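Local structure of enoyl-CoA hydratase (Mycobacterium smegmatis, 3PE8) at residues A[174-179]-A[188-193]. The protein probably catalyses the reversible hydration of enoyl-CoA thioesters to 3-hydroxyacyl-CoA and belongs to the crotonase family; it also binds zinc. Numbering follows the deposited sequence.
Sequences VTEVVA and RRVAAS
At the edge of the crotonase-fold sheet, Glu176, on the 174-179 segment that carries the edge strand of the sheet within this chain, reaches across to Arg189 on helix 183-195, the helix that follows that strand in the chain. The backbones stay well apart, with the CA atoms of Glu176 and Val190 10.5 Å from each other, and long side chains bridge the gap. With CG anti to the backbone N (chi1 -173°) and the chain straight beyond it, the glutamate points its carboxylate at the helix. The Arg189 side chain, bent at chi3, meets that of Glu176 almost perpendicularly. Its NH2 lies 3.2 Å from Glu176 OE2, a salt bridge at the edge of the guanidinium and in its plane. The hydrogen bond within it is weak, its N-H...O angle only 124°, and the two flat groups are turned 46° apart. A water completes the link, donating to Glu176 OE1 at 2.9 Å and accepting a weak bond from Arg189 NH2. Apolar atoms add little: Val190 CG2 comes within 4.3 Å of Glu176 OE1, and Val178 CG1 borders the guanidinium edge. Val190 also packs on Ile96 and Ile118 of the sheet. The stronger partner of Glu176 is Arg155 of the second subunit, whose NH1 forms a salt bridge with Glu176 OE1. Sharing by two arginines would probably favour the ionised carboxylate; it also ties this contact to the subunit interface.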
loop_
_atom_site.group_PDB
_atom_site.type_symbol
_atom_site.label_atom_id
_atom_site.label_comp_id
_atom_site.label_asym_id
_atom_site.label_seq_id
_atom_site.Cartn_x
_atom_site.Cartn_y
_atom_site.Cartn_z
ATOM N N VAL A 174 8.062 18.823 17.299
ATOM C CA VAL A 174 8.019 20.266 17.084
ATOM C C VAL A 174 9.293 20.688 16.376
ATOM O O VAL A 174 10.351 20.010 16.443
ATOM C CB VAL A 174 7.818 21.087 18.381
ATOM C CG1 VAL A 174 6.560 20.611 19.115
ATOM C CG2 VAL A 174 9.066 21.017 19.296
ATOM N N THR A 175 9.195 21.814 15.682
ATOM C CA THR A 175 10.335 22.333 14.917
ATOM C C THR A 175 11.255 23.292 15.687
ATOM O O THR A 175 12.420 23.548 15.296
ATOM C CB THR A 175 9.892 23.057 13.646
ATOM O OG1 THR A 175 9.125 24.236 13.944
ATOM C CG2 THR A 175 9.109 22.118 12.678
ATOM N N GLU A 176 10.737 23.834 16.788
ATOM C CA GLU A 176 11.368 24.934 17.499
ATOM C C GLU A 176 10.741 25.046 18.884
ATOM O O GLU A 176 9.537 24.837 19.033
ATOM C CB GLU A 176 11.159 26.226 16.691
ATOM C CG GLU A 176 11.882 27.425 17.189
ATOM C CD GLU A 176 11.707 28.666 16.303
ATOM O OE1 GLU A 176 10.881 28.681 15.346
ATOM O OE2 GLU A 176 12.384 29.685 16.620
ATOM N N VAL A 177 11.580 25.358 19.872
ATOM C CA VAL A 177 11.154 25.640 21.240
ATOM C C VAL A 177 11.696 27.018 21.590
ATOM O O VAL A 177 12.897 27.288 21.411
ATOM C CB VAL A 177 11.666 24.621 22.266
ATOM C CG1 VAL A 177 11.278 25.066 23.671
ATOM C CG2 VAL A 177 11.066 23.256 21.941
ATOM N N VAL A 178 10.797 27.872 22.097
ATOM C CA VAL A 178 11.130 29.260 22.453
ATOM C C VAL A 178 10.603 29.605 23.839
ATOM O O VAL A 178 9.730 28.918 24.376
ATOM C CB VAL A 178 10.558 30.276 21.443
ATOM C CG1 VAL A 178 11.141 30.029 20.034
ATOM C CG2 VAL A 178 9.033 30.214 21.404
ATOM N N ALA A 179 11.144 30.677 24.423
ATOM C CA ALA A 179 10.643 31.176 25.679
ATOM C C ALA A 179 9.148 31.438 25.554
ATOM O O ALA A 179 8.646 31.868 24.513
ATOM C CB ALA A 179 11.391 32.506 26.084
ATOM N N ARG A 188 4.680 34.026 14.319
ATOM C CA ARG A 188 4.521 35.101 13.318
ATOM C C ARG A 188 5.715 35.200 12.378
ATOM O O ARG A 188 5.538 35.516 11.207
ATOM C CB ARG A 188 4.233 36.448 13.983
ATOM C CG ARG A 188 2.790 36.582 14.503
ATOM C CD ARG A 188 2.511 37.979 15.006
ATOM N NE ARG A 188 3.067 38.279 16.320
ATOM C CZ ARG A 188 2.438 38.100 17.490
ATOM N NH1 ARG A 188 1.212 37.553 17.554
ATOM N NH2 ARG A 188 3.045 38.444 18.609
ATOM N N ARG A 189 6.928 34.913 12.872
ATOM C CA ARG A 189 8.115 34.905 12.024
ATOM C C ARG A 189 8.016 33.838 10.961
ATOM O O ARG A 189 8.320 34.115 9.784
ATOM C CB ARG A 189 9.413 34.690 12.839
ATOM C CG ARG A 189 9.812 35.792 13.723
ATOM C CD ARG A 189 11.261 35.606 14.206
ATOM N NE ARG A 189 11.502 34.281 14.821
ATOM C CZ ARG A 189 11.610 34.068 16.141
ATOM N NH1 ARG A 189 11.467 35.082 17.029
ATOM N NH2 ARG A 189 11.821 32.831 16.593
ATOM N N VAL A 190 7.609 32.621 11.344
ATOM C CA VAL A 190 7.457 31.539 10.387
ATOM C C VAL A 190 6.350 31.854 9.405
ATOM O O VAL A 190 6.528 31.743 8.209
ATOM C CB VAL A 190 7.249 30.179 11.091
ATOM C CG1 VAL A 190 6.922 29.096 10.093
ATOM C CG2 VAL A 190 8.498 29.850 11.929
ATOM N N ALA A 191 5.219 32.365 9.914
ATOM C CA ALA A 191 4.133 32.752 9.042
ATOM C C ALA A 191 4.557 33.821 8.034
ATOM O O ALA A 191 4.180 33.736 6.864
ATOM C CB ALA A 191 2.915 33.187 9.881
ATOM N N ALA A 192 5.327 34.816 8.484
ATOM C CA ALA A 192 5.751 35.890 7.613
ATOM C C ALA A 192 6.674 35.389 6.485
ATOM O O ALA A 192 6.557 35.829 5.331
ATOM C CB ALA A 192 6.440 37.002 8.405
ATOM N N SER A 193 7.533 34.435 6.809
ATOM C CA SER A 193 8.357 33.799 5.781
ATOM C C SER A 193 7.529 33.110 4.709
ATOM O O SER A 193 7.801 33.256 3.528
ATOM C CB SER A 193 9.358 32.813 6.380
ATOM O OG SER A 193 10.212 33.470 7.269
HETATM O O HOH W 1 10.387 31.308 14.346
#